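Local coordinates for 4-hydroxy-tetrahydrodipicolinate synthase (Thermotoga maritima, PDB 3PB2), which probably catalyses the condensation of pyruvate with aspartate-beta-semialdehyde to 4-hydroxy-tetrahydrodipicolinate, a step of lysine biosynthesis, at residues V136-P141 against G165-N170; G22-E27 against R61-S66. The protein carries 2 engineered substitutions. All coordinates share one frame; numbering follows the deposited sequence.

Contact 1: residues V136-P141 against G165-N170; sequences VVYNVP and GIKEAN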
loop_
_atom_site.group_PDB
_atom_site.type_symbol
_atom_site.label_atom_id
_atom_site.label_comp_id
_atom_site.label_asym_id
_atom_site.label_seq_id
_atom_site.Cartn_x
_atom_site.Cartn_y
_atom_site.Cartn_z
ATOM N N VAL A 136 28.814 5.669 -2.088
ATOM C CA VAL A 136 27.478 6.232 -2.268
ATOM C C VAL A 136 26.450 5.214 -1.796
ATOM O O VAL A 136 26.354 4.136 -2.357
ATOM C CB VAL A 136 27.189 6.548 -3.749
ATOM C CG1 VAL A 136 25.749 7.064 -3.923
ATOM C CG2 VAL A 136 28.213 7.533 -4.289
ATOM N N VAL A 137 25.702 5.549 -0.752
ATOM C CA VAL A 137 24.588 4.701 -0.304
ATOM C C VAL A 137 23.485 4.640 -1.366
ATOM O O VAL A 137 23.131 5.661 -1.947
ATOM C CB VAL A 137 24.004 5.203 1.036
ATOM C CG1 VAL A 137 22.696 4.465 1.372
ATOM C CG2 VAL A 137 25.036 5.038 2.167
ATOM N N TYR A 138 22.920 3.459 -1.614
ATOM C CA TYR A 138 21.884 3.358 -2.650
ATOM C C TYR A 138 20.583 2.812 -2.040
ATOM O O TYR A 138 20.517 1.659 -1.645
ATOM C CB TYR A 138 22.377 2.479 -3.814
ATOM C CG TYR A 138 21.383 2.217 -4.938
ATOM C CD1 TYR A 138 20.255 3.013 -5.118
ATOM C CD2 TYR A 138 21.597 1.181 -5.836
ATOM C CE1 TYR A 138 19.359 2.763 -6.170
ATOM C CE2 TYR A 138 20.722 0.930 -6.884
ATOM C CZ TYR A 138 19.612 1.708 -7.044
ATOM O OH TYR A 138 18.762 1.421 -8.083
ATOM N N ASN A 139 19.565 3.658 -1.949
ATOM C CA ASN A 139 18.298 3.279 -1.318
ATOM C C ASN A 139 17.235 3.062 -2.384
ATOM O O ASN A 139 16.900 3.992 -3.119
ATOM C CB ASN A 139 17.836 4.404 -0.356
ATOM C CG ASN A 139 16.616 4.003 0.468
ATOM O OD1 ASN A 139 16.612 2.943 1.094
ATOM N ND2 ASN A 139 15.563 4.843 0.456
ATOM N N VAL A 140 16.678 1.854 -2.467
ATOM C CA VAL A 140 15.673 1.571 -3.496
ATOM C C VAL A 140 14.695 0.498 -2.975
ATOM O O VAL A 140 14.770 -0.670 -3.366
ATOM C CB VAL A 140 16.358 1.192 -4.866
ATOM C CG1 VAL A 140 17.319 0.017 -4.688
ATOM C CG2 VAL A 140 15.326 0.913 -5.961
ATOM N N PRO A 141 13.803 0.896 -2.049
ATOM C CA PRO A 141 13.005 -0.080 -1.289
ATOM C C PRO A 141 12.140 -0.956 -2.181
ATOM O O PRO A 141 11.904 -2.113 -1.834
ATOM C CB PRO A 141 12.127 0.787 -0.375
ATOM C CG PRO A 141 12.289 2.198 -0.846
ATOM C CD PRO A 141 13.626 2.271 -1.541
ATOM N N GLY A 165 27.667 10.423 -0.254
ATOM C CA GLY A 165 26.303 10.780 -0.561
ATOM C C GLY A 165 25.390 9.583 -0.690
ATOM O O GLY A 165 25.737 8.443 -0.339
ATOM N N ILE A 166 24.194 9.855 -1.174
ATOM C CA ILE A 166 23.185 8.817 -1.281
ATOM C C ILE A 166 22.387 8.993 -2.556
ATOM O O ILE A 166 22.057 10.111 -2.949
ATOM C CB ILE A 166 22.239 8.869 -0.070
ATOM C CG1 ILE A 166 21.127 7.815 -0.195
ATOM C CG2 ILE A 166 21.625 10.265 0.060
ATOM C CD1 ILE A 166 20.438 7.490 1.157
ATOM N N LYS A 167 22.121 7.868 -3.215
ATOM C CA LYS A 167 21.258 7.820 -4.370
ATOM C C LYS A 167 19.886 7.429 -3.833
ATOM O O LYS A 167 19.696 6.303 -3.370
ATOM C CB LYS A 167 21.771 6.777 -5.363
ATOM C CG LYS A 167 20.796 6.520 -6.493
ATOM C CD LYS A 167 21.353 5.515 -7.492
ATOM C CE LYS A 167 20.308 5.285 -8.590
ATOM N NZ LYS A 167 20.606 4.099 -9.435
ATOM N N GLU A 168 18.950 8.368 -3.868
ATOM C CA GLU A 168 17.669 8.195 -3.198
ATOM C C GLU A 168 16.622 7.765 -4.201
ATOM O O GLU A 168 16.085 8.596 -4.935
ATOM C CB GLU A 168 17.238 9.494 -2.504
ATOM C CG GLU A 168 15.875 9.398 -1.796
ATOM C CD GLU A 168 15.838 8.269 -0.779
ATOM O OE1 GLU A 168 16.092 8.543 0.412
ATOM O OE2 GLU A 168 15.561 7.105 -1.170
ATOM N N ALA A 169 16.333 6.465 -4.255
ATOM C CA ALA A 169 15.332 5.992 -5.217
ATOM C C ALA A 169 13.986 5.634 -4.575
ATOM O O ALA A 169 13.165 5.000 -5.207
ATOM C CB ALA A 169 15.856 4.824 -6.053
ATOM N N ASN A 170 13.782 6.020 -3.320
ATOM C CA ASN A 170 12.451 5.962 -2.748
ATOM C C ASN A 170 11.682 7.141 -3.358
ATOM O O ASN A 170 12.079 8.280 -3.198
ATOM C CB ASN A 170 12.546 6.041 -1.220
ATOM C CG ASN A 170 11.198 6.019 -0.533
ATOM O OD1 ASN A 170 10.176 6.357 -1.125
ATOM N ND2 ASN A 170 11.198 5.640 0.747
#
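Val136 pairs with Gly165, and its CG1 lies 3.8 Å from Lys167 N. Gly165 O accepts the amide of Val137. Val137 O in turn accepts Lys167 N at 2.7 Å. On the opposite face of the sheet, Val137 CG1 and Ile166 CD1 meet at 3.8 Å, their side chains crossing at a slant. Lys167 runs alongside Tyr138 in the same direction. With CG opposite the backbone N (chi1 171°) and the rest extended, it climbs one face of the ring. Its CD makes a CH-pi contact 3.9 Å from the Tyr138 ring centroid. Lys167 NZ forms an off-centre cation-pi contact, 4.0 Å from the same centroid. Val140 CG1 lies over the rim of the opposite face, and Ala169 CB sits at the edge. The strands are the fifth and sixth of the TIM barrel. Lys167 is the predicted Schiff-base residue and Tyr138 the predicted proton donor/acceptor. Tyr138 OH is hydrogen-bonded to Thr49, and Tyr112 of a neighbouring subunit packs against Tyr138. With a leucine at Tyr138, the lysine chain would probably lose the flat face that guides it, and Thr49 would lose its hydroxyl partner. Asn139 turns to the other face, toward helix 173-186. Its ND2 gives Glu168 OE2 a nearly straight bond of 2.8 Å (172°), in the amide plane and on the syn lone pair. The carboxylate plane stands 81° from the amide. Asn170 N reaches Glu168 OE2 from the anti side at 3.0 Å. Glu168 OE1 is bonded to Thr179 and Gln175, so both oxygens of this buried carboxylate are satisfied. Asn139 O accepts Ala169 N and carries the pairing past the strand ends. Val140 CB then rests on Ala169 CB, while Pro141 CG packs across Asn170 CB at 3.9 Å.

Contact 2: residues G22-E27 against R61-S66; sequences GELDLE and REKLVS
Leu24 and Leu26 both hold CG anti to the carbonyl carbon, with chi1 at -71° and -67°. In each, CD1 continues the extended line from CA, and the two leucines project side by side toward residues 61-66. Leu64 answers with CG anti to its backbone N (chi1 -171°), which sets its CD1 against Leu26. The contact belongs to the outer layer of a TIM barrel. Residues 22-27 hold the second strand of a small hairpin and the start of helix 26-37. Residues 61-66 lie in helix 58-72, which follows the second barrel strand. No hydrogen bond joins the two segments, and the fit is mainly apolar. Leu24 CD1 approaches the helix between two residues. It is 4.1 Å from Lys63 CB and 4.3 Å from Leu64 CB. The Leu24 and Lys63 chains run alongside in opposite senses. Leu26 CD2 meets Leu64 CD1 at 3.7 Å, the shortest approach here. Leu64 is the buried member of the group, and Thr17 touches both it and Leu24. Asp25, between the two leucines, is the N-cap of helix 26-37, and its OD2 is bonded to Ser28 OG. Lys63 borders the contact on an exposed side. Beyond CG its chain is extended until a bend at chi4, and its NZ ends 3.9 Å from Leu26 CD1.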
loop_
_atom_site.group_PDB
_atom_site.type_symbol
_atom_site.label_atom_id
_atom_site.label_comp_id
_atom_site.label_asym_id
_atom_site.label_seq_id
_atom_site.Cartn_x
_atom_site.Cartn_y
_atom_site.Cartn_z
ATOM N N GLY A 22 26.187 -13.564 -25.919
ATOM C CA GLY A 22 26.390 -14.018 -24.552
ATOM C C GLY A 22 27.627 -13.493 -23.828
ATOM O O GLY A 22 27.889 -13.890 -22.687
ATOM N N GLU A 23 28.392 -12.620 -24.483
ATOM C CA GLU A 23 29.577 -12.008 -23.879
ATOM C C GLU A 23 29.406 -10.490 -23.809
ATOM O O GLU A 23 28.515 -9.931 -24.449
ATOM C CB GLU A 23 30.831 -12.315 -24.707
ATOM C CG GLU A 23 31.046 -13.786 -25.020
ATOM C CD GLU A 23 31.457 -14.580 -23.795
ATOM O OE1 GLU A 23 32.010 -13.971 -22.856
ATOM O OE2 GLU A 23 31.228 -15.807 -23.772
ATOM N N LEU A 24 30.264 -9.829 -23.033
ATOM C CA LEU A 24 30.345 -8.370 -23.051
ATOM C C LEU A 24 30.570 -7.873 -24.467
ATOM O O LEU A 24 31.356 -8.466 -25.210
ATOM C CB LEU A 24 31.530 -7.897 -22.212
ATOM C CG LEU A 24 31.487 -8.022 -20.700
ATOM C CD1 LEU A 24 32.741 -7.358 -20.127
ATOM C CD2 LEU A 24 30.224 -7.378 -20.143
ATOM N N ASP A 25 29.897 -6.780 -24.835
ATOM C CA ASP A 25 30.091 -6.142 -26.137
ATOM C C ASP A 25 30.776 -4.792 -25.904
ATOM O O ASP A 25 30.109 -3.760 -25.790
ATOM C CB ASP A 25 28.736 -5.952 -26.849
ATOM C CG ASP A 25 28.864 -5.271 -28.214
ATOM O OD1 ASP A 25 29.979 -4.873 -28.602
ATOM O OD2 ASP A 25 27.831 -5.106 -28.898
ATOM N N LEU A 26 32.105 -4.801 -25.827
ATOM C CA LEU A 26 32.838 -3.613 -25.396
ATOM C C LEU A 26 32.945 -2.561 -26.490
ATOM O O LEU A 26 33.119 -1.371 -26.205
ATOM C CB LEU A 26 34.231 -3.979 -24.871
ATOM C CG LEU A 26 34.254 -4.791 -23.576
ATOM C CD1 LEU A 26 35.688 -5.103 -23.174
ATOM C CD2 LEU A 26 33.526 -4.048 -22.461
ATOM N N GLU A 27 32.838 -2.996 -27.741
ATOM C CA GLU A 27 32.838 -2.063 -28.856
ATOM C C GLU A 27 31.600 -1.174 -28.806
ATOM O O GLU A 27 31.688 0.042 -28.964
ATOM C CB GLU A 27 32.905 -2.816 -30.185
ATOM C CG GLU A 27 32.953 -1.911 -31.387
ATOM C CD GLU A 27 33.293 -2.656 -32.661
ATOM O OE1 GLU A 27 32.360 -3.176 -33.312
ATOM O OE2 GLU A 27 34.493 -2.720 -33.011
ATOM N N ARG A 61 33.301 -8.058 -14.808
ATOM C CA ARG A 61 33.334 -6.816 -14.032
ATOM C C ARG A 61 34.692 -6.123 -14.196
ATOM O O ARG A 61 34.760 -4.930 -14.504
ATOM C CB ARG A 61 33.073 -7.072 -12.537
ATOM C CG ARG A 61 31.668 -7.549 -12.175
ATOM C CD ARG A 61 31.531 -7.872 -10.668
ATOM N NE ARG A 61 31.801 -6.728 -9.791
ATOM C CZ ARG A 61 30.877 -5.859 -9.364
ATOM N NH1 ARG A 61 29.605 -5.989 -9.727
ATOM N NH2 ARG A 61 31.226 -4.846 -8.569
ATOM N N GLU A 62 35.773 -6.873 -13.990
ATOM C CA GLU A 62 37.113 -6.292 -14.082
ATOM C C GLU A 62 37.384 -5.700 -15.470
ATOM O O GLU A 62 37.930 -4.606 -15.598
ATOM C CB GLU A 62 38.185 -7.330 -13.734
ATOM C CG GLU A 62 39.596 -6.853 -14.034
ATOM C CD GLU A 62 40.665 -7.800 -13.517
ATOM O OE1 GLU A 62 40.307 -8.879 -12.995
ATOM O OE2 GLU A 62 41.864 -7.460 -13.638
ATOM N N LYS A 63 36.992 -6.435 -16.504
ATOM C CA LYS A 63 37.167 -5.991 -17.881
ATOM C C LYS A 63 36.387 -4.700 -18.126
ATOM O O LYS A 63 36.905 -3.748 -18.704
ATOM C CB LYS A 63 36.655 -7.082 -18.831
ATOM C CG LYS A 63 37.583 -7.481 -19.959
ATOM C CD LYS A 63 37.001 -8.685 -20.706
ATOM C CE LYS A 63 37.906 -9.176 -21.833
ATOM N NZ LYS A 63 38.024 -8.202 -22.956
ATOM N N LEU A 64 35.129 -4.672 -17.685
ATOM C CA LEU A 64 34.271 -3.521 -17.942
ATOM C C LEU A 64 34.748 -2.273 -17.189
ATOM O O LEU A 64 34.775 -1.174 -17.750
ATOM C CB LEU A 64 32.820 -3.848 -17.563
ATOM C CG LEU A 64 31.753 -2.830 -17.977
ATOM C CD1 LEU A 64 31.626 -2.779 -19.492
ATOM C CD2 LEU A 64 30.419 -3.194 -17.340
ATOM N N VAL A 65 35.121 -2.440 -15.923
ATOM C CA VAL A 65 35.624 -1.316 -15.130
ATOM C C VAL A 65 36.937 -0.770 -15.719
ATOM O O VAL A 65 37.090 0.444 -15.912
ATOM C CB VAL A 65 35.798 -1.685 -13.633
ATOM C CG1 VAL A 65 36.535 -0.573 -12.887
ATOM C CG2 VAL A 65 34.434 -1.942 -12.988
ATOM N N SER A 66 37.867 -1.665 -16.039
ATOM C CA SER A 66 39.147 -1.242 -16.609
ATOM C C SER A 66 38.972 -0.491 -17.919
ATOM O O SER A 66 39.588 0.556 -18.130
ATOM C CB SER A 66 40.075 -2.442 -16.809
ATOM O OG SER A 66 40.442 -2.987 -15.553
#

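In the fold
From the N terminus, the chain leaves barrel strand 10-14, forms the hairpin 19-20/23-24 and enters helix 26-37. Contact 2 closes first. Its loop runs through that helix and strand 43-46, and ties the hairpin and helix start to helix 58-72. The chain then adds the third and fourth strands before contact 1 opens on strand 134-139. This second loop passes through helices 141-144 and 150-159 and returns as the adjacent parallel strand 163-168. The loops are in series and neither nest nor cross. Contact 2 belongs to the barrel's outer layer and contact 1 to its wall. Their centres are 25 Å apart, on opposite sides of the chain's centre.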